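Local atomic coordinates of maleylacetoacetate isomerase (Anaeromyxobacter dehalogenans, PDB entry 4IGJ), a protein that probably isomerises maleylacetoacetate to fumarylacetoacetate with the help of glutathione, as a zeta-class member of the glutathione transferase superfamily. Residues Leu27-Arg32 with Arg38-Leu43; Gly175-Gly180 with Asp214-Ala219; Gln193-Arg198 with Ala226-Gln231. All coordinates share one frame; numbering follows the deposited sequence.

How the contacts relate
Contact 1 lies in the thioredoxin-like domain of this glutathione transferase fold, contacts 2 and 3 in the helical domain. Of the three, only contacts 1 and 3 tie the two domains together: their centres are 11 Å apart, and R40 NE meets A226 O at 2.9 Å and R32 NE meets Y195 OH at 3.0 Å. Contacts 2 and 3, centres 16 Å apart, are linked by a salt bridge between D214 and R198, whereas contacts 1 and 2 stay about 7 Å apart at their nearest atoms. R38, on the helix segment of contact 1, is a glutathione-binding residue, though no glutathione is bound to this chain here; the side chains of Y195 and C217 lie about 10 Å and 12 Å from its own.

Contact 1: Leu27-Arg32 with Arg38-Leu43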
ATOM      1  N   LEU A  27      15.694  12.249   7.418  1.00 11.94           N
ATOM      2  CA  LEU A  27      14.312  11.793   7.467  1.00 10.62           C
ATOM      3  C   LEU A  27      13.393  12.833   8.078  1.00 11.68           C
ATOM      4  O   LEU A  27      13.581  13.226   9.233  1.00 14.23           O
ATOM      5  CB  LEU A  27      14.211  10.504   8.278  1.00 11.27           C
ATOM      6  CG  LEU A  27      12.799   9.930   8.351  1.00  9.53           C
ATOM      7  CD1 LEU A  27      12.337   9.449   6.972  1.00 10.70           C
ATOM      8  CD2 LEU A  27      12.735   8.824   9.380  1.00 12.84           C
ATOM      9  N   TYR A  28      12.401  13.263   7.306  1.00 11.06           N
ATOM     10  CA  TYR A  28      11.326  14.107   7.826  1.00 12.18           C
ATOM     11  C   TYR A  28      10.323  13.204   8.531  1.00 13.27           C
ATOM     12  O   TYR A  28       9.659  12.382   7.894  1.00 13.38           O
ATOM     13  CB  TYR A  28      10.658  14.878   6.688  1.00 14.38           C
ATOM     14  CG  TYR A  28      11.540  15.956   6.110  1.00 16.52           C
ATOM     15  CD1 TYR A  28      11.375  17.284   6.484  1.00 19.13           C
ATOM     16  CD2 TYR A  28      12.553  15.650   5.205  1.00 17.98           C
ATOM     17  CE1 TYR A  28      12.183  18.277   5.969  1.00 22.24           C
ATOM     18  CE2 TYR A  28      13.368  16.643   4.682  1.00 17.63           C
ATOM     19  CZ  TYR A  28      13.175  17.954   5.068  1.00 22.66           C
ATOM     20  OH  TYR A  28      13.983  18.947   4.554  1.00 28.92           O
ATOM     21  N   SER A  29      10.232  13.352   9.851  1.00 13.00           N
ATOM     22  CA  SER A  29       9.515  12.407  10.695  1.00 10.10           C
ATOM     23  C   SER A  29       8.733  13.155  11.763  1.00 14.53           C
ATOM     24  O   SER A  29       9.128  14.249  12.182  1.00 12.74           O
ATOM     25  CB  SER A  29      10.511  11.458  11.370  1.00 10.18           C
ATOM     26  OG  SER A  29       9.898  10.606  12.324  1.00 10.17           O
ATOM     27  N   TYR A  30       7.619  12.558  12.175  1.00 11.02           N
ATOM     28  CA  TYR A  30       6.875  12.966  13.367  1.00  9.92           C
ATOM     29  C   TYR A  30       6.951  11.780  14.318  1.00  9.27           C
ATOM     30  O   TYR A  30       6.817  10.630  13.886  1.00 10.22           O
ATOM     31  CB  TYR A  30       5.425  13.266  12.976  1.00 12.27           C
ATOM     32  CG  TYR A  30       4.475  13.590  14.115  1.00 11.53           C
ATOM     33  CD1 TYR A  30       4.658  14.714  14.908  1.00 12.77           C
ATOM     34  CD2 TYR A  30       3.369  12.789  14.356  1.00 12.63           C
ATOM     35  CE1 TYR A  30       3.782  15.009  15.937  1.00 13.17           C
ATOM     36  CE2 TYR A  30       2.485  13.074  15.375  1.00 13.07           C
ATOM     37  CZ  TYR A  30       2.697  14.186  16.158  1.00 14.37           C
ATOM     38  OH  TYR A  30       1.809  14.462  17.174  1.00 17.57           O
ATOM     39  N   TRP A  31       7.164  12.034  15.611  1.00 10.95           N
ATOM     40  CA  TRP A  31       7.459  10.947  16.550  1.00 12.32           C
ATOM     41  C   TRP A  31       6.398   9.851  16.509  1.00 10.58           C
ATOM     42  O   TRP A  31       6.724   8.660  16.562  1.00 14.24           O
ATOM     43  CB  TRP A  31       7.632  11.487  17.985  1.00 12.43           C
ATOM     44  CG  TRP A  31       6.357  12.023  18.573  1.00 12.02           C
ATOM     45  CD1 TRP A  31       5.759  13.209  18.279  1.00 15.03           C
ATOM     46  CD2 TRP A  31       5.524  11.378  19.545  1.00 11.93           C
ATOM     47  NE1 TRP A  31       4.599  13.350  19.013  1.00 15.10           N
ATOM     48  CE2 TRP A  31       4.425  12.233  19.786  1.00 10.88           C
ATOM     49  CE3 TRP A  31       5.596  10.162  20.232  1.00 17.85           C
ATOM     50  CZ2 TRP A  31       3.409  11.915  20.691  1.00 12.82           C
ATOM     51  CZ3 TRP A  31       4.593   9.848  21.134  1.00 18.23           C
ATOM     52  CH2 TRP A  31       3.509  10.723  21.354  1.00 14.86           C
ATOM     53  N   ARG A  32       5.140  10.243  16.355  1.00 12.64           N
ATOM     54  CA  ARG A  32       4.052   9.279  16.461  1.00 13.51           C
ATOM     55  C   ARG A  32       3.508   8.770  15.127  1.00 17.31           C
ATOM     56  O   ARG A  32       2.586   7.950  15.106  1.00 18.90           O
ATOM     57  CB  ARG A  32       2.913   9.856  17.292  1.00 17.99           C
ATOM     58  CG  ARG A  32       2.226   8.811  18.130  1.00 22.92           C
ATOM     59  CD  ARG A  32       1.126   9.429  18.955  1.00 22.00           C
ATOM     60  NE  ARG A  32       0.927   8.697  20.198  1.00 31.03           N
ATOM     61  CZ  ARG A  32       0.120   9.104  21.169  1.00 32.96           C
ATOM     62  NH1 ARG A  32      -0.009   8.384  22.275  1.00 37.92           N
ATOM     63  NH2 ARG A  32      -0.559  10.231  21.027  1.00 27.28           N
ATOM     64  N   ARG A  38       7.774   3.155  10.182  1.00  7.86           N
ATOM     65  CA  ARG A  38       8.175   2.076   9.276  1.00  8.42           C
ATOM     66  C   ARG A  38       9.529   2.369   8.666  1.00  7.90           C
ATOM     67  O   ARG A  38      10.385   1.480   8.578  1.00  6.99           O
ATOM     68  CB  ARG A  38       7.167   1.892   8.142  1.00  7.43           C
ATOM     69  CG  ARG A  38       5.733   1.624   8.598  1.00  6.21           C
ATOM     70  CD  ARG A  38       4.796   2.021   7.487  1.00  7.89           C
ATOM     71  NE  ARG A  38       3.390   1.836   7.816  1.00  8.78           N
ATOM     72  CZ  ARG A  38       2.398   2.244   7.030  1.00  8.90           C
ATOM     73  NH1 ARG A  38       2.665   2.875   5.894  1.00  8.00           N
ATOM     74  NH2 ARG A  38       1.132   2.043   7.396  1.00  9.63           N
ATOM     75  N   VAL A  39       9.721   3.613   8.236  1.00  7.89           N
ATOM     76  CA  VAL A  39      10.979   4.010   7.621  1.00  7.72           C
ATOM     77  C   VAL A  39      12.119   4.042   8.642  1.00  7.96           C
ATOM     78  O   VAL A  39      13.227   3.575   8.352  1.00  8.82           O
ATOM     79  CB  VAL A  39      10.838   5.320   6.829  1.00  7.95           C
ATOM     80  CG1 VAL A  39      12.172   5.730   6.216  1.00  9.61           C
ATOM     81  CG2 VAL A  39       9.785   5.135   5.727  1.00  8.40           C
ATOM     82  N   ARG A  40      11.838   4.533   9.846  1.00  8.37           N
ATOM     83  CA  ARG A  40      12.829   4.505  10.922  1.00  8.75           C
ATOM     84  C   ARG A  40      13.287   3.077  11.199  1.00  8.97           C
ATOM     85  O   ARG A  40      14.464   2.839  11.466  1.00 10.41           O
ATOM     86  CB  ARG A  40      12.270   5.137  12.200  1.00  9.02           C
ATOM     87  CG  ARG A  40      11.925   6.598  12.045  1.00  9.39           C
ATOM     88  CD  ARG A  40      11.794   7.289  13.400  1.00 10.73           C
ATOM     89  NE  ARG A  40      10.760   6.705  14.255  1.00  9.59           N
ATOM     90  CZ  ARG A  40       9.538   7.208  14.422  1.00 10.86           C
ATOM     91  NH1 ARG A  40       9.155   8.308  13.776  1.00 11.03           N
ATOM     92  NH2 ARG A  40       8.691   6.595  15.241  1.00 10.73           N
ATOM     93  N   LEU A  41      12.363   2.124  11.132  1.00  8.38           N
ATOM     94  CA  LEU A  41      12.712   0.721  11.313  1.00  8.64           C
ATOM     95  C   LEU A  41      13.606   0.201  10.190  1.00  9.39           C
ATOM     96  O   LEU A  41      14.594  -0.486  10.451  1.00  9.63           O
ATOM     97  CB  LEU A  41      11.454  -0.133  11.455  1.00  7.64           C
ATOM     98  CG  LEU A  41      10.814   0.001  12.837  1.00  7.62           C
ATOM     99  CD1 LEU A  41       9.446  -0.658  12.818  1.00  8.32           C
ATOM    100  CD2 LEU A  41      11.710  -0.642  13.879  1.00 10.22           C
ATOM    101  N   GLY A  42      13.285   0.548   8.946  1.00  7.78           N
ATOM    102  CA  GLY A  42      14.115   0.127   7.832  1.00  9.26           C
ATOM    103  C   GLY A  42      15.526   0.668   7.970  1.00 10.70           C
ATOM    104  O   GLY A  42      16.490  -0.060   7.743  1.00 11.03           O
ATOM    105  N   LEU A  43      15.643   1.941   8.344  1.00  9.69           N
ATOM    106  CA  LEU A  43      16.950   2.575   8.523  1.00  8.75           C
ATOM    107  C   LEU A  43      17.738   1.912   9.655  1.00 12.25           C
ATOM    108  O   LEU A  43      18.931   1.604   9.507  1.00 11.29           O
ATOM    109  CB  LEU A  43      16.767   4.062   8.794  1.00 11.02           C
ATOM    110  CG  LEU A  43      16.214   4.834   7.598  1.00  8.22           C
ATOM    111  CD1 LEU A  43      15.613   6.169   8.038  1.00 10.91           C
ATOM    112  CD2 LEU A  43      17.288   5.042   6.532  1.00 13.77           C
TER
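L27 and R40 join a strand to the helix that follows it, in a buried contact inside the first beta-alpha-beta unit of the thioredoxin-like N-terminal domain: strand 24-29, helix 34-45, strand 51-54. The axes of strand 27-29 and helix 38-43 come within 10.1 Å and run at 144°. At L27 the contact is apolar. The two methyls of L27 divide the helix surface between them, CD1 resting on V39 CG1 at 3.8 Å while CD2 takes both R40 CG at 3.6 Å and L43 CD1 at 4.1 Å. L27 and R40 meet at about a right angle, so the leucine touches the aliphatic root of the arginine and leaves the guanidinium to go past it. A bend at chi3 (-60°) carries that group to the strand end and the loop after it. There it meets three oxygens from consecutive residues. NH1 donates to S29 OG at 2.8 Å and to Y30 O at 3.3 Å, both partners at the guanidinium edge and close to its plane; the Y30 bond nevertheless reaches its carbonyl from above the peptide plane. NH2 donates to W31 O at 3.1 Å, tilted 29° out of the guanidinium plane. NE hydrogen-bonds to A226 O of the helical domain. After W31 and R32 the chain runs on to S35, which like R38 of the helix is a glutathione-binding residue. The apolar half thus seats the helix on the strand, whereas the polar half probably helps to hold the bend leading to the glutathione site. Because the acceptors across this contact are one hydroxyl and two carbonyls, the buried guanidinium charge is probably stabilised here by dipoles, and its rotation is fixed by bonds from both terminal nitrogens.

Contact 2: Gly175-Gly180 with Asp214-Ala219; sequences GRFSHG and DEACAA
R176 lies across A216, and its path is an example of an arginine used for its length and flatness. From CB the chain leaves with CG anti to the backbone N (chi1 177°) and stays extended as far as NE, running out over the helix. CG is already in touch, 3.6 Å from A216 CB. Further on, NE passes 3.7 Å from A216 CB, and at CZ the guanidinium lies with one face over this methyl, CZ to A216 CB measuring 3.5 Å. The methyl sits under the centre of the flat group; at the tip NH2 comes 3.7 Å from A216 CA, while NH1 stays beside the methyl. No hydrogen bond crosses here: between these segments the guanidinium makes its contact by one face alone. Both segments belong to the all-helical C-terminal domain of the glutathione transferase fold, where the loop 175-180 between helices 150-171 and 185-199 packs on helix 208-218. The loop is held in shape by F177 N bonding to G180 O at 3.1 Å, with G180 at a positive phi, and by S178 OG bonding to D187 near the start of helix 185-199. The ring of the next residue, F177, reaches the same methyl. Its CE1 lies 4.0 Å from A216 CB, so that this methyl is shared between ring and guanidinium. C217 meets the same ring at its edge: SG is 3.6 Å from F177 CD1 and 4.8 Å from the ring centroid, 88° off the ring normal. Such a sulfur-aromatic contact places SG in the ring plane beside the CD1-CE1 side, toward ring hydrogens and away from the pi faces. P183 and L220 add further apolar neighbours to the phenylalanine.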
ATOM      1  N   GLY A 175       8.185 -17.656  11.679  1.00 27.34           N
ATOM      2  CA  GLY A 175       8.977 -18.329  12.686  1.00 25.35           C
ATOM      3  C   GLY A 175       8.842 -17.471  13.923  1.00 26.41           C
ATOM      4  O   GLY A 175       7.734 -17.289  14.438  1.00 29.30           O
ATOM      5  N   ARG A 176       9.959 -16.917  14.379  1.00 23.75           N
ATOM      6  CA  ARG A 176       9.945 -15.972  15.485  1.00 26.24           C
ATOM      7  C   ARG A 176       9.380 -14.624  15.029  1.00 22.33           C
ATOM      8  O   ARG A 176       8.861 -13.859  15.841  1.00 25.67           O
ATOM      9  CB  ARG A 176      11.360 -15.808  16.048  1.00 34.89           C
ATOM     10  CG  ARG A 176      11.514 -14.787  17.176  1.00 39.05           C
ATOM     11  CD  ARG A 176      12.781 -15.070  17.974  1.00 43.32           C
ATOM     12  NE  ARG A 176      13.131 -14.014  18.920  1.00 37.15           N
ATOM     13  CZ  ARG A 176      12.577 -13.865  20.120  1.00 30.21           C
ATOM     14  NH1 ARG A 176      11.621 -14.690  20.527  1.00 46.27           N
ATOM     15  NH2 ARG A 176      12.973 -12.880  20.913  1.00 45.05           N
ATOM     16  N   PHE A 177       9.459 -14.350  13.726  1.00 18.72           N
ATOM     17  CA  PHE A 177       9.018 -13.057  13.188  1.00 16.35           C
ATOM     18  C   PHE A 177       7.916 -13.250  12.150  1.00 19.71           C
ATOM     19  O   PHE A 177       7.442 -14.363  11.966  1.00 18.86           O
ATOM     20  CB  PHE A 177      10.208 -12.287  12.609  1.00 14.67           C
ATOM     21  CG  PHE A 177      11.229 -11.915  13.635  1.00 16.53           C
ATOM     22  CD1 PHE A 177      11.127 -10.724  14.330  1.00 16.85           C
ATOM     23  CD2 PHE A 177      12.284 -12.764  13.929  1.00 19.25           C
ATOM     24  CE1 PHE A 177      12.065 -10.378  15.295  1.00 17.40           C
ATOM     25  CE2 PHE A 177      13.234 -12.418  14.890  1.00 18.01           C
ATOM     26  CZ  PHE A 177      13.118 -11.231  15.577  1.00 15.68           C
ATOM     27  N   SER A 178       7.486 -12.176  11.492  1.00 14.60           N
ATOM     28  CA  SER A 178       6.383 -12.285  10.538  1.00 14.13           C
ATOM     29  C   SER A 178       6.680 -13.268   9.409  1.00 14.35           C
ATOM     30  O   SER A 178       5.788 -13.998   8.966  1.00 18.26           O
ATOM     31  CB  SER A 178       6.022 -10.922   9.946  1.00 12.43           C
ATOM     32  OG  SER A 178       5.542 -10.021  10.933  1.00 15.02           O
ATOM     33  N   HIS A 179       7.926 -13.273   8.948  1.00 14.84           N
ATOM     34  CA  HIS A 179       8.358 -14.197   7.903  1.00 14.84           C
ATOM     35  C   HIS A 179       9.674 -14.818   8.307  1.00 18.24           C
ATOM     36  O   HIS A 179      10.714 -14.160   8.304  1.00 19.84           O
ATOM     37  CB  HIS A 179       8.524 -13.478   6.563  1.00 14.83           C
ATOM     38  CG  HIS A 179       8.881 -14.393   5.430  1.00 14.91           C
ATOM     39  ND1 HIS A 179       7.947 -15.141   4.754  1.00 20.88           N
ATOM     40  CD2 HIS A 179      10.077 -14.677   4.860  1.00 14.52           C
ATOM     41  CE1 HIS A 179       8.546 -15.849   3.813  1.00 16.75           C
ATOM     42  NE2 HIS A 179       9.841 -15.579   3.854  1.00 17.60           N
ATOM     43  N   GLY A 180       9.623 -16.095   8.663  1.00 18.50           N
ATOM     44  CA  GLY A 180      10.813 -16.800   9.088  1.00 21.53           C
ATOM     45  C   GLY A 180      11.351 -16.316  10.419  1.00 17.70           C
ATOM     46  O   GLY A 180      10.601 -15.856  11.284  1.00 18.91           O
ATOM     47  N   ASP A 214       5.524  -9.225  17.904  1.00 14.78           N
ATOM     48  CA  ASP A 214       5.744  -7.911  18.496  1.00 14.87           C
ATOM     49  C   ASP A 214       6.745  -7.992  19.655  1.00 18.48           C
ATOM     50  O   ASP A 214       7.633  -7.152  19.776  1.00 15.76           O
ATOM     51  CB  ASP A 214       4.412  -7.346  18.992  1.00 15.29           C
ATOM     52  CG  ASP A 214       4.459  -5.852  19.275  1.00 19.29           C
ATOM     53  OD1 ASP A 214       5.049  -5.087  18.479  1.00 13.29           O
ATOM     54  OD2 ASP A 214       3.874  -5.432  20.293  1.00 25.43           O
ATOM     55  N   GLU A 215       6.601  -9.017  20.494  1.00 16.31           N
ATOM     56  CA  GLU A 215       7.504  -9.194  21.630  1.00 17.09           C
ATOM     57  C   GLU A 215       8.933  -9.482  21.172  1.00 14.84           C
ATOM     58  O   GLU A 215       9.888  -8.940  21.723  1.00 19.28           O
ATOM     59  CB  GLU A 215       6.998 -10.310  22.543  1.00 18.63           C
ATOM     60  N   ALA A 216       9.070 -10.330  20.155  1.00 14.80           N
ATOM     61  CA  ALA A 216      10.372 -10.653  19.595  1.00 14.97           C
ATOM     62  C   ALA A 216      11.049  -9.425  19.008  1.00 19.30           C
ATOM     63  O   ALA A 216      12.259  -9.244  19.150  1.00 19.90           O
ATOM     64  CB  ALA A 216      10.237 -11.735  18.538  1.00 19.02           C
ATOM     65  N   CYS A 217      10.270  -8.580  18.338  1.00 14.49           N
ATOM     66  CA  CYS A 217      10.826  -7.375  17.743  1.00 15.64           C
ATOM     67  C   CYS A 217      11.248  -6.375  18.816  1.00 12.56           C
ATOM     68  O   CYS A 217      12.281  -5.729  18.705  1.00 14.13           O
ATOM     69  CB  CYS A 217       9.800  -6.721  16.808  1.00 13.35           C
ATOM     70  SG  CYS A 217       9.505  -7.604  15.266  1.00 12.98           S
ATOM     71  N   ALA A 218      10.429  -6.252  19.852  1.00 14.89           N
ATOM     72  CA  ALA A 218      10.644  -5.229  20.871  1.00 19.12           C
ATOM     73  C   ALA A 218      11.961  -5.423  21.626  1.00 21.04           C
ATOM     74  O   ALA A 218      12.530  -4.468  22.152  1.00 22.52           O
ATOM     75  CB  ALA A 218       9.463  -5.178  21.831  1.00 21.70           C
ATOM     76  N   ALA A 219      12.455  -6.658  21.666  1.00 17.63           N
ATOM     77  CA  ALA A 219      13.696  -6.942  22.384  1.00 20.61           C
ATOM     78  C   ALA A 219      14.941  -6.582  21.574  1.00 20.99           C
ATOM     79  O   ALA A 219      16.064  -6.668  22.079  1.00 24.88           O
ATOM     80  CB  ALA A 219      13.741  -8.401  22.799  1.00 27.10           C
TER

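Contact 3: Gln193-Arg198 with Ala226-Gln231; sequences QLYNAR and AHPDRQ. With SO4 (sulfate ion), chain C.
The carbonyl oxygen of H227, whose ring meets Y195 across the contact, is gripped by two donors: Q231 NE2 at 2.8 Å from H227 O, with an essentially straight N-H (179°), and R230 N at 3.0 Å from the same oxygen, arriving from the opposite face of its plane. Q231 NE2 also bonds to A225 O. These bonds bracket the short 3-10 segment 228-230, which follows helix 221-226 in the helical domain of the glutathione transferase fold and faces helix 185-199. The imidazole is held too, D229 N donating to H227 ND1 at 3.0 Å in the ring plane. In Y195, chi1 of 171° points the ring away from the backbone nitrogen and presents an edge to the imidazole face: an offset edge-to-face pair, centroids 5.7 Å apart and planes at 80°. P228 CG lies over one tyrosine face, toward its rim, 4.1 Å from Y195 CZ. The phenol oxygen accepts a hydrogen bond from R32 NE. N196 ND2 hydrogen-bonds to Q135 OE1 and, weakly, to a sulfate probably from the crystallisation liquor, also bound by S34, Q132 and Q135; N196 ND2 is 3.2 Å from sulfate O2.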
ATOM      1  N   GLN A 193       1.592  -0.742  13.583  1.00  7.54           N
ATOM      2  CA  GLN A 193       0.149  -0.924  13.524  1.00  8.10           C
ATOM      3  C   GLN A 193      -0.390  -1.451  14.852  1.00 10.07           C
ATOM      4  O   GLN A 193      -1.477  -1.054  15.281  1.00 11.03           O
ATOM      5  CB  GLN A 193      -0.242  -1.851  12.366  1.00  9.73           C
ATOM      6  CG  GLN A 193      -1.752  -1.912  12.122  1.00 12.04           C
ATOM      7  CD  GLN A 193      -2.317  -0.557  11.773  1.00 12.59           C
ATOM      8  OE1 GLN A 193      -2.121  -0.066  10.662  1.00 16.00           O
ATOM      9  NE2 GLN A 193      -3.006   0.077  12.723  1.00 13.72           N
ATOM     10  N   LEU A 194       0.372  -2.324  15.508  1.00 10.21           N
ATOM     11  CA  LEU A 194      -0.034  -2.837  16.822  1.00  9.22           C
ATOM     12  C   LEU A 194      -0.003  -1.729  17.870  1.00 11.23           C
ATOM     13  O   LEU A 194      -0.870  -1.682  18.743  1.00 12.25           O
ATOM     14  CB  LEU A 194       0.850  -4.005  17.256  1.00  9.73           C
ATOM     15  CG  LEU A 194       0.696  -5.292  16.459  1.00 11.34           C
ATOM     16  CD1 LEU A 194       1.764  -6.281  16.881  1.00 13.49           C
ATOM     17  CD2 LEU A 194      -0.696  -5.882  16.650  1.00 17.01           C
ATOM     18  N   TYR A 195       0.965  -0.825  17.776  1.00  8.95           N
ATOM     19  CA  TYR A 195       0.996   0.337  18.657  1.00 11.22           C
ATOM     20  C   TYR A 195      -0.275   1.173  18.460  1.00 12.47           C
ATOM     21  O   TYR A 195      -0.879   1.641  19.431  1.00 12.16           O
ATOM     22  CB  TYR A 195       2.253   1.157  18.370  1.00 12.40           C
ATOM     23  CG  TYR A 195       2.362   2.522  19.038  1.00 11.63           C
ATOM     24  CD1 TYR A 195       3.166   2.710  20.155  1.00 16.46           C
ATOM     25  CD2 TYR A 195       1.721   3.633  18.502  1.00 12.35           C
ATOM     26  CE1 TYR A 195       3.286   3.975  20.736  1.00 13.37           C
ATOM     27  CE2 TYR A 195       1.832   4.881  19.078  1.00 16.65           C
ATOM     28  CZ  TYR A 195       2.617   5.048  20.188  1.00 15.51           C
ATOM     29  OH  TYR A 195       2.727   6.309  20.746  1.00 20.77           O
ATOM     30  N   ASN A 196      -0.703   1.359  17.217  1.00  9.88           N
ATOM     31  CA  ASN A 196      -1.924   2.123  16.975  1.00 12.26           C
ATOM     32  C   ASN A 196      -3.163   1.395  17.490  1.00 13.01           C
ATOM     33  O   ASN A 196      -4.078   2.032  18.017  1.00 11.03           O
ATOM     34  CB  ASN A 196      -2.053   2.484  15.488  1.00 13.12           C
ATOM     35  CG  ASN A 196      -1.169   3.651  15.090  1.00 18.40           C
ATOM     36  OD1 ASN A 196      -0.365   4.137  15.880  1.00 18.99           O
ATOM     37  ND2 ASN A 196      -1.304   4.093  13.844  1.00 24.46           N
ATOM     38  N   ALA A 197      -3.182   0.072  17.362  1.00 11.24           N
ATOM     39  CA  ALA A 197      -4.260  -0.748  17.906  1.00 12.09           C
ATOM     40  C   ALA A 197      -4.407  -0.488  19.401  1.00 13.68           C
ATOM     41  O   ALA A 197      -5.520  -0.281  19.892  1.00 15.96           O
ATOM     42  CB  ALA A 197      -4.002  -2.222  17.657  1.00 12.73           C
ATOM     43  N   ARG A 198      -3.285  -0.481  20.114  1.00 12.23           N
ATOM     44  CA  ARG A 198      -3.304  -0.235  21.556  1.00 14.59           C
ATOM     45  C   ARG A 198      -3.802   1.172  21.859  1.00 17.57           C
ATOM     46  O   ARG A 198      -4.634   1.361  22.744  1.00 17.60           O
ATOM     47  CB  ARG A 198      -1.919  -0.477  22.169  1.00 13.98           C
ATOM     48  CG  ARG A 198      -1.497  -1.937  22.142  1.00 16.23           C
ATOM     49  CD  ARG A 198      -0.151  -2.164  22.800  1.00 18.46           C
ATOM     50  NE  ARG A 198       0.386  -3.474  22.448  1.00 26.32           N
ATOM     51  CZ  ARG A 198       1.332  -3.671  21.534  1.00 20.99           C
ATOM     52  NH1 ARG A 198       1.866  -2.637  20.901  1.00 22.27           N
ATOM     53  NH2 ARG A 198       1.756  -4.902  21.270  1.00 26.22           N
ATOM     54  N   ALA A 226      13.796   2.921  17.086  1.00 11.59           N
ATOM     55  CA  ALA A 226      12.853   3.530  16.148  1.00 11.77           C
ATOM     56  C   ALA A 226      11.497   3.877  16.773  1.00  9.92           C
ATOM     57  O   ALA A 226      10.669   4.542  16.147  1.00 10.72           O
ATOM     58  CB  ALA A 226      12.653   2.607  14.939  1.00 11.10           C
ATOM     59  N   HIS A 227      11.281   3.405  17.996  1.00 10.92           N
ATOM     60  CA  HIS A 227      10.033   3.618  18.719  1.00 11.61           C
ATOM     61  C   HIS A 227       9.743   5.103  18.917  1.00 12.90           C
ATOM     62  O   HIS A 227      10.659   5.894  19.141  1.00 11.69           O
ATOM     63  CB  HIS A 227      10.119   2.932  20.075  1.00 13.11           C
ATOM     64  CG  HIS A 227       8.803   2.801  20.769  1.00  9.66           C
ATOM     65  ND1 HIS A 227       8.226   3.836  21.471  1.00 11.63           N
ATOM     66  CD2 HIS A 227       7.958   1.749  20.871  1.00 13.11           C
ATOM     67  CE1 HIS A 227       7.074   3.426  21.978  1.00 11.75           C
ATOM     68  NE2 HIS A 227       6.886   2.167  21.623  1.00 13.58           N
ATOM     69  N   PRO A 228       8.463   5.490  18.847  1.00  9.49           N
ATOM     70  CA  PRO A 228       8.091   6.896  19.047  1.00 10.40           C
ATOM     71  C   PRO A 228       8.707   7.509  20.297  1.00 13.07           C
ATOM     72  O   PRO A 228       9.131   8.663  20.240  1.00 12.68           O
ATOM     73  CB  PRO A 228       6.567   6.833  19.188  1.00 10.46           C
ATOM     74  CG  PRO A 228       6.191   5.674  18.291  1.00 11.41           C
ATOM     75  CD  PRO A 228       7.305   4.663  18.453  1.00 11.20           C
ATOM     76  N   ASP A 229       8.781   6.756  21.390  1.00 11.19           N
ATOM     77  CA  ASP A 229       9.219   7.345  22.653  1.00 14.57           C
ATOM     78  C   ASP A 229      10.678   7.782  22.639  1.00 17.18           C
ATOM     79  O   ASP A 229      11.097   8.584  23.478  1.00 16.42           O
ATOM     80  CB  ASP A 229       9.000   6.367  23.805  1.00 12.90           C
ATOM     81  CG  ASP A 229       7.543   6.118  24.088  1.00 16.61           C
ATOM     82  OD1 ASP A 229       6.693   6.865  23.568  1.00 18.97           O
ATOM     83  OD2 ASP A 229       7.253   5.153  24.829  1.00 24.80           O
ATOM     84  N   ARG A 230      11.464   7.243  21.716  1.00 11.45           N
ATOM     85  CA  ARG A 230      12.884   7.581  21.652  1.00 11.88           C
ATOM     86  C   ARG A 230      13.198   8.661  20.624  1.00 12.01           C
ATOM     87  O   ARG A 230      14.358   9.003  20.417  1.00 16.56           O
ATOM     88  CB  ARG A 230      13.715   6.337  21.339  1.00 14.31           C
ATOM     89  CG  ARG A 230      13.536   5.220  22.340  1.00 20.30           C
ATOM     90  CD  ARG A 230      14.165   5.525  23.691  1.00 33.13           C
ATOM     91  NE  ARG A 230      15.626   5.462  23.675  1.00 30.46           N
ATOM     92  CZ  ARG A 230      16.338   4.342  23.542  1.00 39.19           C
ATOM     93  NH1 ARG A 230      15.735   3.171  23.381  1.00 34.34           N
ATOM     94  NH2 ARG A 230      17.662   4.398  23.553  1.00 28.14           N
ATOM     95  N   GLN A 231      12.179   9.215  19.974  1.00 10.36           N
ATOM     96  CA  GLN A 231      12.435  10.185  18.913  1.00 11.33           C
ATOM     97  C   GLN A 231      12.678  11.575  19.498  1.00 13.14           C
ATOM     98  O   GLN A 231      12.157  11.888  20.569  1.00 13.01           O
ATOM     99  CB  GLN A 231      11.276  10.215  17.909  1.00 13.64           C
ATOM    100  CG  GLN A 231      11.021   8.869  17.225  1.00 10.54           C
ATOM    101  CD  GLN A 231      12.306   8.181  16.825  1.00 10.96           C
ATOM    102  OE1 GLN A 231      13.095   8.713  16.047  1.00 13.31           O
ATOM    103  NE2 GLN A 231      12.527   6.993  17.364  1.00 12.33           N
TER
HETATM  104  S   SO4 C 301      -1.037   7.209  12.023  1.00 18.79           S
HETATM  105  O1  SO4 C 301      -1.924   7.085  13.165  1.00 32.06           O
HETATM  106  O2  SO4 C 301      -1.123   5.993  11.220  1.00 21.01           O
HETATM  107  O3  SO4 C 301       0.315   7.404  12.517  1.00 27.78           O
HETATM  108  O4  SO4 C 301      -1.423   8.368  11.236  1.00 27.77           O
HETATM  109  O   HOH W   1       4.356   6.725  22.997  1.00 31.73           O